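Local structure of GH3 beta-N-acetylglucosaminidase (Paenibacillaceae, 6K5J) at residues V99-D110 with V365-T374; I441-V451 with L467-V477. The protein hydrolyses terminal beta-linked N-acetylglucosamine residues, as a beta-N-acetylglucosaminidase of glycoside hydrolase family 3. All coordinates share one frame; numbering follows the deposited sequence.

Contact 1 (V99-D110 with V365-T374)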
ATOM      1  N   VAL A  99      -1.010 -11.276   3.235  1.00 16.93           N
ATOM      2  CA  VAL A  99      -0.541 -11.632   1.904  1.00 20.41           C
ATOM      3  C   VAL A  99       0.784 -10.907   1.669  1.00 20.80           C
ATOM      4  O   VAL A  99       0.931  -9.764   2.116  1.00 23.60           O
ATOM      5  CB  VAL A  99      -1.621 -11.259   0.874  1.00 24.65           C
ATOM      6  CG1 VAL A  99      -1.086 -11.235  -0.516  1.00 23.19           C
ATOM      7  CG2 VAL A  99      -2.821 -12.222   1.007  1.00 21.26           C
ATOM      8  N   PRO A 100       1.760 -11.512   0.986  1.00 21.86           N
ATOM      9  CA  PRO A 100       3.000 -10.787   0.665  1.00 22.14           C
ATOM     10  C   PRO A 100       2.729  -9.529  -0.145  1.00 21.30           C
ATOM     11  O   PRO A 100       1.799  -9.470  -0.953  1.00 20.76           O
ATOM     12  CB  PRO A 100       3.800 -11.799  -0.159  1.00 20.95           C
ATOM     13  CG  PRO A 100       3.286 -13.118   0.272  1.00 28.46           C
ATOM     14  CD  PRO A 100       1.820 -12.911   0.536  1.00 23.61           C
ATOM     15  N   GLY A 101       3.578  -8.522   0.070  1.00 20.87           N
ATOM     16  CA  GLY A 101       3.423  -7.236  -0.570  1.00 18.90           C
ATOM     17  C   GLY A 101       4.211  -7.156  -1.864  1.00 18.40           C
ATOM     18  O   GLY A 101       4.859  -8.104  -2.295  1.00 16.97           O
ATOM     19  N   ASN A 102       4.164  -5.972  -2.474  1.00 17.19           N
ATOM     20  CA  ASN A 102       4.564  -5.847  -3.871  1.00 18.52           C
ATOM     21  C   ASN A 102       6.031  -6.203  -4.076  1.00 16.36           C
ATOM     22  O   ASN A 102       6.357  -7.023  -4.937  1.00 16.21           O
ATOM     23  CB  ASN A 102       4.258  -4.439  -4.380  1.00 19.03           C
ATOM     24  CG  ASN A 102       2.814  -4.291  -4.807  1.00 19.11           C
ATOM     25  OD1 ASN A 102       1.959  -5.118  -4.449  1.00 20.40           O
ATOM     26  ND2 ASN A 102       2.534  -3.258  -5.590  1.00 17.39           N
ATOM     27  N   MET A 103       6.940  -5.603  -3.304  1.00 15.50           N
ATOM     28  CA  MET A 103       8.338  -5.865  -3.624  1.00 17.77           C
ATOM     29  C   MET A 103       8.737  -7.295  -3.264  1.00 18.09           C
ATOM     30  O   MET A 103       9.598  -7.876  -3.931  1.00 16.56           O
ATOM     31  CB  MET A 103       9.273  -4.853  -2.952  1.00 17.04           C
ATOM     32  CG  MET A 103      10.695  -4.927  -3.557  1.00 17.80           C
ATOM     33  SD  MET A 103      11.779  -3.547  -3.119  1.00 20.33           S
ATOM     34  CE  MET A 103      11.023  -2.241  -4.105  1.00 18.26           C
ATOM     35  N   ALA A 104       8.100  -7.895  -2.255  1.00 17.49           N
ATOM     36  CA  ALA A 104       8.303  -9.323  -2.017  1.00 18.12           C
ATOM     37  C   ALA A 104       7.864 -10.140  -3.230  1.00 16.31           C
ATOM     38  O   ALA A 104       8.563 -11.072  -3.655  1.00 15.52           O
ATOM     39  CB  ALA A 104       7.543  -9.758  -0.760  1.00 15.35           C
ATOM     40  N   LEU A 105       6.727  -9.778  -3.828  1.00 15.78           N
ATOM     41  CA  LEU A 105       6.274 -10.473  -5.030  1.00 17.36           C
ATOM     42  C   LEU A 105       7.221 -10.224  -6.201  1.00 18.92           C
ATOM     43  O   LEU A 105       7.477 -11.128  -7.003  1.00 18.58           O
ATOM     44  CB  LEU A 105       4.849 -10.029  -5.388  1.00 17.07           C
ATOM     45  CG  LEU A 105       3.725 -10.562  -4.479  1.00 16.85           C
ATOM     46  CD1 LEU A 105       2.439  -9.732  -4.636  1.00 20.12           C
ATOM     47  CD2 LEU A 105       3.457 -12.039  -4.779  1.00 19.30           C
ATOM     48  N   GLY A 106       7.735  -8.996  -6.322  1.00 18.72           N
ATOM     49  CA  GLY A 106       8.677  -8.692  -7.393  1.00 14.93           C
ATOM     50  C   GLY A 106       9.948  -9.519  -7.317  1.00 17.23           C
ATOM     51  O   GLY A 106      10.468  -9.970  -8.344  1.00 16.95           O
ATOM     52  N   ALA A 107      10.462  -9.738  -6.101  1.00 16.80           N
ATOM     53  CA  ALA A 107      11.671 -10.550  -5.945  1.00 18.46           C
ATOM     54  C   ALA A 107      11.429 -12.014  -6.289  1.00 19.03           C
ATOM     55  O   ALA A 107      12.359 -12.706  -6.720  1.00 20.46           O
ATOM     56  CB  ALA A 107      12.210 -10.448  -4.520  1.00 17.36           C
ATOM     57  N   ALA A 108      10.212 -12.519  -6.074  1.00 19.08           N
ATOM     58  CA  ALA A 108       9.893 -13.875  -6.522  1.00 19.41           C
ATOM     59  C   ALA A 108       9.766 -13.947  -8.044  1.00 23.86           C
ATOM     60  O   ALA A 108      10.009 -15.006  -8.638  1.00 21.80           O
ATOM     61  CB  ALA A 108       8.608 -14.362  -5.841  1.00 19.19           C
ATOM     62  N   GLY A 109       9.384 -12.844  -8.687  1.00 21.59           N
ATOM     63  CA  GLY A 109       9.463 -12.701 -10.131  1.00 23.51           C
ATOM     64  C   GLY A 109       8.344 -13.332 -10.929  1.00 26.30           C
ATOM     65  O   GLY A 109       8.447 -13.389 -12.161  1.00 27.73           O
ATOM     66  N   ASP A 110       7.271 -13.791 -10.287  1.00 24.13           N
ATOM     67  CA  ASP A 110       6.276 -14.653 -10.930  1.00 25.12           C
ATOM     68  C   ASP A 110       4.934 -13.931 -10.983  1.00 23.14           C
ATOM     69  O   ASP A 110       4.322 -13.676  -9.942  1.00 21.77           O
ATOM     70  CB  ASP A 110       6.170 -15.975 -10.172  1.00 26.07           C
ATOM     71  CG  ASP A 110       5.342 -17.015 -10.901  1.00 36.02           C
ATOM     72  OD1 ASP A 110       4.524 -16.647 -11.771  1.00 39.54           O
ATOM     73  OD2 ASP A 110       5.507 -18.217 -10.600  1.00 42.95           O
ATOM     74  N   VAL A 365       0.551 -18.656   0.454  1.00 23.53           N
ATOM     75  CA  VAL A 365       1.370 -17.450   0.586  1.00 22.06           C
ATOM     76  C   VAL A 365       2.726 -17.790   1.198  1.00 19.97           C
ATOM     77  O   VAL A 365       3.726 -17.123   0.906  1.00 20.45           O
ATOM     78  CB  VAL A 365       0.646 -16.339   1.387  1.00 27.05           C
ATOM     79  CG1 VAL A 365      -0.660 -15.920   0.701  1.00 20.14           C
ATOM     80  CG2 VAL A 365       0.403 -16.742   2.808  1.00 24.36           C
ATOM     81  N   GLU A 366       2.790 -18.825   2.040  1.00 17.42           N
ATOM     82  CA  GLU A 366       4.086 -19.308   2.517  1.00 19.95           C
ATOM     83  C   GLU A 366       4.979 -19.730   1.353  1.00 21.32           C
ATOM     84  O   GLU A 366       6.175 -19.412   1.321  1.00 19.47           O
ATOM     85  CB  GLU A 366       3.881 -20.468   3.495  1.00 21.47           C
ATOM     86  CG  GLU A 366       3.443 -19.985   4.881  1.00 22.57           C
ATOM     87  CD  GLU A 366       3.095 -21.108   5.832  1.00 27.79           C
ATOM     88  OE1 GLU A 366       3.071 -22.287   5.400  1.00 24.66           O
ATOM     89  OE2 GLU A 366       2.840 -20.800   7.021  1.00 27.88           O
ATOM     90  N   ARG A 367       4.407 -20.415   0.369  1.00 19.90           N
ATOM     91  CA  ARG A 367       5.207 -20.836  -0.772  1.00 22.95           C
ATOM     92  C   ARG A 367       5.656 -19.648  -1.614  1.00 22.26           C
ATOM     93  O   ARG A 367       6.744 -19.686  -2.199  1.00 20.84           O
ATOM     94  CB  ARG A 367       4.426 -21.857  -1.591  1.00 24.35           C
ATOM     95  CG  ARG A 367       4.267 -23.169  -0.828  1.00 28.04           C
ATOM     96  CD  ARG A 367       3.579 -24.263  -1.654  1.00 32.44           C
ATOM     97  NE  ARG A 367       3.042 -25.256  -0.738  1.00 34.64           N
ATOM     98  CZ  ARG A 367       1.754 -25.394  -0.462  1.00 33.88           C
ATOM     99  NH1 ARG A 367       0.859 -24.619  -1.061  1.00 31.93           N
ATOM    100  NH2 ARG A 367       1.364 -26.308   0.413  1.00 33.25           N
ATOM    101  N   ILE A 368       4.857 -18.579  -1.664  1.00 20.31           N
ATOM    102  CA  ILE A 368       5.282 -17.353  -2.341  1.00 20.82           C
ATOM    103  C   ILE A 368       6.519 -16.767  -1.667  1.00 22.08           C
ATOM    104  O   ILE A 368       7.510 -16.432  -2.328  1.00 20.04           O
ATOM    105  CB  ILE A 368       4.130 -16.329  -2.372  1.00 21.46           C
ATOM    106  CG1 ILE A 368       2.954 -16.850  -3.207  1.00 25.39           C
ATOM    107  CG2 ILE A 368       4.607 -14.992  -2.898  1.00 23.69           C
ATOM    108  CD1 ILE A 368       1.810 -15.875  -3.265  1.00 24.65           C
ATOM    109  N   SER A 369       6.481 -16.629  -0.339  1.00 19.08           N
ATOM    110  CA  SER A 369       7.595 -15.998   0.360  1.00 18.62           C
ATOM    111  C   SER A 369       8.866 -16.829   0.270  1.00 17.66           C
ATOM    112  O   SER A 369       9.966 -16.268   0.282  1.00 17.95           O
ATOM    113  CB  SER A 369       7.230 -15.755   1.829  1.00 20.40           C
ATOM    114  OG  SER A 369       6.039 -15.002   1.942  1.00 20.53           O
ATOM    115  N   GLU A 370       8.745 -18.163   0.196  1.00 18.87           N
ATOM    116  CA  GLU A 370       9.933 -18.998  -0.002  1.00 21.12           C
ATOM    117  C   GLU A 370      10.677 -18.624  -1.280  1.00 18.82           C
ATOM    118  O   GLU A 370      11.903 -18.764  -1.347  1.00 20.09           O
ATOM    119  CB  GLU A 370       9.555 -20.484  -0.036  1.00 19.66           C
ATOM    120  CG  GLU A 370       9.015 -21.028   1.298  1.00 19.99           C
ATOM    121  CD  GLU A 370       8.700 -22.523   1.256  1.00 25.99           C
ATOM    122  OE1 GLU A 370       9.095 -23.199   0.285  1.00 23.94           O
ATOM    123  OE2 GLU A 370       8.052 -23.017   2.200  1.00 26.94           O
ATOM    124  N   LYS A 371       9.957 -18.163  -2.308  1.00 18.42           N
ATOM    125  CA  LYS A 371      10.586 -17.768  -3.564  1.00 19.65           C
ATOM    126  C   LYS A 371      11.135 -16.347  -3.537  1.00 19.21           C
ATOM    127  O   LYS A 371      11.851 -15.961  -4.468  1.00 20.22           O
ATOM    128  CB  LYS A 371       9.582 -17.892  -4.726  1.00 24.06           C
ATOM    129  CG  LYS A 371       9.252 -19.323  -5.138  1.00 24.17           C
ATOM    130  CD  LYS A 371       8.225 -19.367  -6.290  1.00 35.42           C
ATOM    131  CE  LYS A 371       8.885 -19.232  -7.668  1.00 44.67           C
ATOM    132  NZ  LYS A 371       7.890 -19.023  -8.784  1.00 41.59           N
ATOM    133  N   SER A 372      10.832 -15.574  -2.499  1.00 17.78           N
ATOM    134  CA  SER A 372      11.102 -14.142  -2.452  1.00 19.30           C
ATOM    135  C   SER A 372      12.418 -13.790  -1.758  1.00 19.46           C
ATOM    136  O   SER A 372      13.128 -12.891  -2.223  1.00 17.22           O
ATOM    137  CB  SER A 372       9.921 -13.437  -1.752  1.00 16.14           C
ATOM    138  OG  SER A 372      10.097 -12.036  -1.674  1.00 23.30           O
ATOM    139  N   ILE A 373      12.774 -14.490  -0.671  1.00 18.69           N
ATOM    140  CA  ILE A 373      13.969 -14.144   0.102  1.00 18.56           C
ATOM    141  C   ILE A 373      15.183 -14.065  -0.808  1.00 18.44           C
ATOM    142  O   ILE A 373      15.440 -14.968  -1.613  1.00 19.88           O
ATOM    143  CB  ILE A 373      14.207 -15.164   1.232  1.00 18.06           C
ATOM    144  CG1 ILE A 373      12.929 -15.358   2.072  1.00 17.22           C
ATOM    145  CG2 ILE A 373      15.411 -14.715   2.072  1.00 17.57           C
ATOM    146  CD1 ILE A 373      12.447 -14.094   2.798  1.00 18.79           C
ATOM    147  N   THR A 374      15.950 -12.987  -0.658  1.00 15.93           N
ATOM    148  CA  THR A 374      17.042 -12.649  -1.558  1.00 19.91           C
ATOM    149  C   THR A 374      18.333 -12.489  -0.768  1.00 19.50           C
ATOM    150  O   THR A 374      18.329 -11.940   0.332  1.00 20.63           O
ATOM    151  CB  THR A 374      16.704 -11.354  -2.305  1.00 19.49           C
ATOM    152  OG1 THR A 374      15.454 -11.533  -2.988  1.00 19.40           O
ATOM    153  CG2 THR A 374      17.795 -10.988  -3.303  1.00 18.81           C
TER
HETATM  154  O   HOH W   1      12.077 -16.910  -7.401  1.00 31.16           O
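V365 brings its CB to 3.7 Å from CD of P100, the rigid proline ring offering a compact apolar surface just before helix 102-108 begins. One turn on, the CG2 methyl of I368 touches both CD2 of L105 at 3.7 Å and CG of P100 at 3.9 Å. The beta-branch supplies this methyl, anti to the backbone N, on the side facing helix 102-108, while CG1 takes the place beside that N (chi1 -64°). S369 rests its hydroxyl near the same proline ring and is hydrogen-bonded to S508 of helix 507-517. Here the end of helix 359-372 crosses helix 102-108 at 66°, with axes only 7.9 Å apart, a closeness consistent with the small side chains of A104, A107 and A108; the crossing joins the family 3 N-terminal, TIM-barrel-type domain to the helix leading into strand 374-377. K371 sets its CB against CB of A108 and bends at chi3, bringing NZ to 3.1 Å from OD2 of D110 in a salt bridge, while OD1 of D110 caps the N of E112. S372 then donates from OG to A104 O (2.7 Å), approaching from the opposite face of the carbonyl to the helical donor A108 N. At the start of strand 374-377, T374 places OG1 3.7 Å from CB of A107, its hydroxyl held by S372 O and Y503.

Contact 2 (I441-V451 with L467-V477)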
ATOM      1  N   ILE A 441      21.857  -4.560  23.441  1.00 35.88           N
ATOM      2  CA  ILE A 441      22.188  -5.459  22.337  1.00 35.67           C
ATOM      3  C   ILE A 441      23.694  -5.696  22.277  1.00 33.27           C
ATOM      4  O   ILE A 441      24.153  -6.831  22.112  1.00 32.35           O
ATOM      5  CB  ILE A 441      21.661  -4.905  20.999  1.00 31.05           C
ATOM      6  CG1 ILE A 441      20.130  -4.847  20.993  1.00 25.42           C
ATOM      7  CG2 ILE A 441      22.179  -5.770  19.840  1.00 26.73           C
ATOM      8  CD1 ILE A 441      19.449  -6.112  21.504  1.00 31.76           C
ATOM      9  N   GLN A 442      24.484  -4.628  22.407  1.00 33.89           N
ATOM     10  CA  GLN A 442      25.934  -4.790  22.369  1.00 38.19           C
ATOM     11  C   GLN A 442      26.410  -5.710  23.485  1.00 39.65           C
ATOM     12  O   GLN A 442      27.324  -6.517  23.288  1.00 36.19           O
ATOM     13  CB  GLN A 442      26.623  -3.428  22.456  1.00 43.37           C
ATOM     14  CG  GLN A 442      26.247  -2.486  21.318  1.00 47.26           C
ATOM     15  CD  GLN A 442      27.442  -1.823  20.674  1.00 51.55           C
ATOM     16  OE1 GLN A 442      28.493  -2.441  20.507  1.00 57.99           O
ATOM     17  NE2 GLN A 442      27.287  -0.554  20.298  1.00 49.07           N
ATOM     18  N   GLU A 443      25.776  -5.627  24.653  1.00 41.15           N
ATOM     19  CA  GLU A 443      26.154  -6.485  25.768  1.00 40.54           C
ATOM     20  C   GLU A 443      25.807  -7.942  25.490  1.00 40.66           C
ATOM     21  O   GLU A 443      26.638  -8.837  25.683  1.00 36.69           O
ATOM     22  CB  GLU A 443      25.470  -6.007  27.048  1.00 44.16           C
ATOM     23  CG  GLU A 443      25.991  -6.674  28.316  1.00 50.13           C
ATOM     24  CD  GLU A 443      24.913  -6.867  29.365  1.00 55.66           C
ATOM     25  OE1 GLU A 443      24.238  -7.919  29.348  1.00 61.21           O
ATOM     26  OE2 GLU A 443      24.741  -5.963  30.209  1.00 62.32           O
ATOM     27  N   LEU A 444      24.576  -8.205  25.043  1.00 36.78           N
ATOM     28  CA  LEU A 444      24.178  -9.585  24.779  1.00 34.25           C
ATOM     29  C   LEU A 444      25.003 -10.201  23.656  1.00 30.33           C
ATOM     30  O   LEU A 444      25.216 -11.419  23.638  1.00 32.45           O
ATOM     31  CB  LEU A 444      22.688  -9.645  24.447  1.00 29.53           C
ATOM     32  CG  LEU A 444      21.741  -9.510  25.639  1.00 40.35           C
ATOM     33  CD1 LEU A 444      20.329  -9.165  25.173  1.00 36.24           C
ATOM     34  CD2 LEU A 444      21.746 -10.788  26.465  1.00 37.44           C
ATOM     35  N   SER A 445      25.482  -9.386  22.714  1.00 33.08           N
ATOM     36  CA  SER A 445      26.323  -9.902  21.642  1.00 32.34           C
ATOM     37  C   SER A 445      27.681 -10.360  22.156  1.00 35.41           C
ATOM     38  O   SER A 445      28.350 -11.152  21.484  1.00 34.10           O
ATOM     39  CB  SER A 445      26.510  -8.851  20.547  1.00 34.95           C
ATOM     40  OG  SER A 445      27.316  -7.771  20.987  1.00 38.19           O
ATOM     41  N   GLY A 446      28.105  -9.874  23.326  1.00 35.54           N
ATOM     42  CA  GLY A 446      29.293 -10.423  23.955  1.00 36.41           C
ATOM     43  C   GLY A 446      29.066 -11.784  24.575  1.00 38.62           C
ATOM     44  O   GLY A 446      30.027 -12.526  24.801  1.00 42.08           O
ATOM     45  N   GLN A 447      27.812 -12.134  24.845  1.00 37.13           N
ATOM     46  CA  GLN A 447      27.487 -13.429  25.422  1.00 39.10           C
ATOM     47  C   GLN A 447      26.926 -14.416  24.412  1.00 36.69           C
ATOM     48  O   GLN A 447      26.990 -15.625  24.656  1.00 33.28           O
ATOM     49  CB  GLN A 447      26.488 -13.255  26.572  1.00 38.43           C
ATOM     50  CG  GLN A 447      26.833 -12.092  27.500  1.00 47.03           C
ATOM     51  CD  GLN A 447      25.689 -11.721  28.426  1.00 50.09           C
ATOM     52  OE1 GLN A 447      24.770 -12.513  28.648  1.00 53.69           O
ATOM     53  NE2 GLN A 447      25.738 -10.510  28.974  1.00 55.73           N
ATOM     54  N   ILE A 448      26.384 -13.939  23.292  1.00 35.13           N
ATOM     55  CA  ILE A 448      25.842 -14.795  22.238  1.00 30.86           C
ATOM     56  C   ILE A 448      26.485 -14.356  20.926  1.00 31.91           C
ATOM     57  O   ILE A 448      26.217 -13.249  20.441  1.00 31.63           O
ATOM     58  CB  ILE A 448      24.310 -14.716  22.155  1.00 31.38           C
ATOM     59  CG1 ILE A 448      23.680 -15.134  23.493  1.00 34.05           C
ATOM     60  CG2 ILE A 448      23.792 -15.602  21.028  1.00 27.79           C
ATOM     61  CD1 ILE A 448      22.165 -14.945  23.571  1.00 31.71           C
ATOM     62  N   SER A 449      27.322 -15.216  20.345  1.00 30.58           N
ATOM     63  CA  SER A 449      28.108 -14.789  19.189  1.00 38.44           C
ATOM     64  C   SER A 449      27.328 -14.872  17.872  1.00 33.32           C
ATOM     65  O   SER A 449      27.610 -14.097  16.945  1.00 30.09           O
ATOM     66  CB  SER A 449      29.400 -15.607  19.106  1.00 38.94           C
ATOM     67  OG  SER A 449      29.264 -16.709  18.234  1.00 45.45           O
ATOM     68  N   GLN A 450      26.359 -15.786  17.766  1.00 28.87           N
ATOM     69  CA  GLN A 450      25.466 -15.851  16.610  1.00 30.25           C
ATOM     70  C   GLN A 450      24.390 -14.783  16.741  1.00 26.07           C
ATOM     71  O   GLN A 450      23.458 -14.932  17.542  1.00 24.66           O
ATOM     72  CB  GLN A 450      24.803 -17.220  16.500  1.00 31.28           C
ATOM     73  CG  GLN A 450      25.663 -18.317  15.950  1.00 34.56           C
ATOM     74  CD  GLN A 450      24.840 -19.528  15.578  1.00 33.54           C
ATOM     75  OE1 GLN A 450      24.939 -20.044  14.463  1.00 32.05           O
ATOM     76  NE2 GLN A 450      24.012 -19.989  16.512  1.00 27.72           N
ATOM     77  N   VAL A 451      24.476 -13.736  15.920  1.00 25.68           N
ATOM     78  CA  VAL A 451      23.547 -12.613  15.961  1.00 22.03           C
ATOM     79  C   VAL A 451      22.895 -12.450  14.592  1.00 23.25           C
ATOM     80  O   VAL A 451      23.591 -12.386  13.573  1.00 24.01           O
ATOM     81  CB  VAL A 451      24.248 -11.307  16.377  1.00 23.90           C
ATOM     82  CG1 VAL A 451      23.231 -10.166  16.427  1.00 22.90           C
ATOM     83  CG2 VAL A 451      24.936 -11.475  17.743  1.00 26.22           C
ATOM     84  N   LEU A 467      24.158   0.802  15.217  1.00 29.33           N
ATOM     85  CA  LEU A 467      24.194  -0.427  15.999  1.00 28.84           C
ATOM     86  C   LEU A 467      24.633  -1.605  15.140  1.00 29.26           C
ATOM     87  O   LEU A 467      25.496  -2.395  15.540  1.00 25.81           O
ATOM     88  CB  LEU A 467      22.825  -0.702  16.624  1.00 29.29           C
ATOM     89  CG  LEU A 467      22.631  -2.077  17.273  1.00 28.32           C
ATOM     90  CD1 LEU A 467      23.676  -2.309  18.349  1.00 32.24           C
ATOM     91  CD2 LEU A 467      21.229  -2.209  17.857  1.00 31.09           C
ATOM     92  N   ILE A 468      24.052  -1.731  13.943  1.00 27.33           N
ATOM     93  CA  ILE A 468      24.402  -2.842  13.063  1.00 24.97           C
ATOM     94  C   ILE A 468      25.875  -2.778  12.678  1.00 26.24           C
ATOM     95  O   ILE A 468      26.593  -3.786  12.720  1.00 25.73           O
ATOM     96  CB  ILE A 468      23.502  -2.847  11.814  1.00 21.62           C
ATOM     97  CG1 ILE A 468      22.053  -3.126  12.202  1.00 24.23           C
ATOM     98  CG2 ILE A 468      24.016  -3.874  10.831  1.00 21.24           C
ATOM     99  CD1 ILE A 468      21.050  -2.856  11.066  1.00 24.04           C
ATOM    100  N   GLU A 469      26.341  -1.596  12.264  1.00 27.68           N
ATOM    101  CA  GLU A 469      27.746  -1.444  11.901  1.00 29.10           C
ATOM    102  C   GLU A 469      28.668  -1.735  13.081  1.00 28.30           C
ATOM    103  O   GLU A 469      29.765  -2.275  12.893  1.00 30.40           O
ATOM    104  CB  GLU A 469      27.998  -0.035  11.351  1.00 29.90           C
ATOM    105  CG  GLU A 469      27.610   0.135   9.875  1.00 29.95           C
ATOM    106  CD  GLU A 469      28.591  -0.523   8.922  1.00 34.00           C
ATOM    107  OE1 GLU A 469      29.735  -0.023   8.801  1.00 33.78           O
ATOM    108  OE2 GLU A 469      28.232  -1.544   8.290  1.00 31.32           O
ATOM    109  N   ALA A 470      28.234  -1.410  14.299  1.00 31.40           N
ATOM    110  CA  ALA A 470      29.030  -1.728  15.483  1.00 30.37           C
ATOM    111  C   ALA A 470      29.147  -3.235  15.672  1.00 34.91           C
ATOM    112  O   ALA A 470      30.243  -3.765  15.907  1.00 30.79           O
ATOM    113  CB  ALA A 470      28.412  -1.073  16.721  1.00 30.96           C
ATOM    114  N   LEU A 471      28.020  -3.944  15.564  1.00 26.69           N
ATOM    115  CA  LEU A 471      28.041  -5.396  15.680  1.00 28.95           C
ATOM    116  C   LEU A 471      28.882  -6.016  14.578  1.00 29.34           C
ATOM    117  O   LEU A 471      29.552  -7.035  14.793  1.00 30.05           O
ATOM    118  CB  LEU A 471      26.617  -5.950  15.637  1.00 25.68           C
ATOM    119  CG  LEU A 471      25.681  -5.556  16.773  1.00 25.33           C
ATOM    120  CD1 LEU A 471      24.246  -5.993  16.476  1.00 25.36           C
ATOM    121  CD2 LEU A 471      26.169  -6.197  18.069  1.00 28.19           C
ATOM    122  N   ALA A 472      28.853  -5.420  13.386  1.00 26.21           N
ATOM    123  CA  ALA A 472      29.614  -5.944  12.261  1.00 30.62           C
ATOM    124  C   ALA A 472      31.111  -5.816  12.478  1.00 31.65           C
ATOM    125  O   ALA A 472      31.880  -6.566  11.866  1.00 32.96           O
ATOM    126  CB  ALA A 472      29.214  -5.227  10.963  1.00 27.35           C
ATOM    127  N   ALA A 473      31.536  -4.888  13.332  1.00 31.89           N
ATOM    128  CA  ALA A 473      32.949  -4.676  13.615  1.00 34.49           C
ATOM    129  C   ALA A 473      33.470  -5.538  14.762  1.00 40.52           C
ATOM    130  O   ALA A 473      34.683  -5.554  15.001  1.00 41.74           O
ATOM    131  CB  ALA A 473      33.205  -3.199  13.928  1.00 35.96           C
ATOM    132  N   LYS A 474      32.599  -6.247  15.473  1.00 38.81           N
ATOM    133  CA  LYS A 474      33.040  -7.082  16.591  1.00 39.94           C
ATOM    134  C   LYS A 474      33.602  -8.401  16.072  1.00 42.17           C
ATOM    135  O   LYS A 474      32.856  -9.190  15.485  1.00 40.27           O
ATOM    136  CB  LYS A 474      31.887  -7.339  17.552  1.00 34.95           C
ATOM    137  CG  LYS A 474      31.366  -6.079  18.230  1.00 38.21           C
ATOM    138  CD  LYS A 474      30.297  -6.388  19.270  1.00 38.38           C
ATOM    139  CE  LYS A 474      30.811  -7.338  20.341  1.00 43.86           C
ATOM    140  NZ  LYS A 474      30.195  -7.068  21.672  1.00 48.72           N
ATOM    141  N   PRO A 475      34.891  -8.689  16.281  1.00 51.33           N
ATOM    142  CA  PRO A 475      35.468  -9.923  15.717  1.00 47.11           C
ATOM    143  C   PRO A 475      34.951 -11.192  16.370  1.00 44.55           C
ATOM    144  O   PRO A 475      35.129 -12.277  15.805  1.00 46.42           O
ATOM    145  CB  PRO A 475      36.979  -9.754  15.952  1.00 50.32           C
ATOM    146  CG  PRO A 475      37.163  -8.330  16.436  1.00 51.77           C
ATOM    147  CD  PRO A 475      35.873  -7.941  17.079  1.00 49.56           C
ATOM    148  N   ASP A 476      34.323 -11.094  17.536  1.00 40.72           N
ATOM    149  CA  ASP A 476      33.768 -12.243  18.236  1.00 40.76           C
ATOM    150  C   ASP A 476      32.317 -12.524  17.857  1.00 42.80           C
ATOM    151  O   ASP A 476      31.695 -13.413  18.451  1.00 39.84           O
ATOM    152  CB  ASP A 476      33.866 -12.020  19.753  1.00 48.68           C
ATOM    153  CG  ASP A 476      33.409 -10.620  20.170  1.00 53.64           C
ATOM    154  OD1 ASP A 476      33.880  -9.630  19.563  1.00 52.12           O
ATOM    155  OD2 ASP A 476      32.578 -10.507  21.102  1.00 54.39           O
ATOM    156  N   VAL A 477      31.763 -11.785  16.900  1.00 38.80           N
ATOM    157  CA  VAL A 477      30.357 -11.878  16.527  1.00 33.24           C
ATOM    158  C   VAL A 477      30.273 -12.388  15.094  1.00 34.00           C
ATOM    159  O   VAL A 477      31.014 -11.925  14.218  1.00 30.59           O
ATOM    160  CB  VAL A 477      29.644 -10.517  16.669  1.00 34.14           C
ATOM    161  CG1 VAL A 477      28.237 -10.562  16.052  1.00 32.26           C
ATOM    162  CG2 VAL A 477      29.575 -10.094  18.128  1.00 36.39           C
TER
HETATM  163  O   HOH W   2      30.505 -12.739  21.347  1.00 45.51           O
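Helices 441-447 and 467-472 run nearly parallel, at 24° with axes 10.8 Å apart, and the backbones draw closest beyond them, where the CA atoms of S449 and V477 are 4.5 Å apart. The wider helical interval suits long aliphatic side chains. CG2 of I441 touches CD1 of L471 (4.0 Å) and CD1 of L467, the isoleucine crossing both leucines at about a right angle. Q442 slides past L467 in the opposite direction, its CG near CD1, and its bend at chi2 lays the terminal amide beside CB of A470, whose small methyl leaves room for it. S445 serves two kinds of neighbour. Its CB and OG lie against CD2 of L471, and OG, set between the backbone N and the carbonyl carbon (chi1 70°), donates to Q442 O at 2.6 Å from above the carbonyl plane. OG of S445 in turn accepts from NZ of K474 (3.0 Å). With the long lysine chain bent at chi3 and chi4, NZ also makes a weak bond to Q442 O. A water bridges S445 O and OD2 of D476. Farther on, CG1 of V477 meets CG2 of V451 at 3.8 Å, two beta-branched valines where strands 450-455 and 478-483 begin. Within the beta-alpha-beta unit 450-455, 462-472, 478-483, V451 and L471 both pack on L479, while I441 reaches V393 of strand 390-396 and Q427 of strand 424-430.

How the contacts relate
Contact 1 closes before contact 2 opens along the chain, and their centres lie 30 Å apart, with nearest atoms about 14 Å from each other. They are tied through the six-stranded mixed sheet: 365-374 runs into strand 374-377 at one outer edge, whereas contact 2 involves strand 450-455 in the interior and the helices flanking it. Contact 1 is buried, 15 Å from the centre of the chain, and involves the family 3 N-terminal domain, of TIM-barrel type. Contact 2, 34 Å from that centre, is local packing inside the alpha/beta part. Contact 1 thus probably helps join the barrel to the later alpha/beta part, and contact 2 packs helices 435-447 and 462-472 beside its sheet.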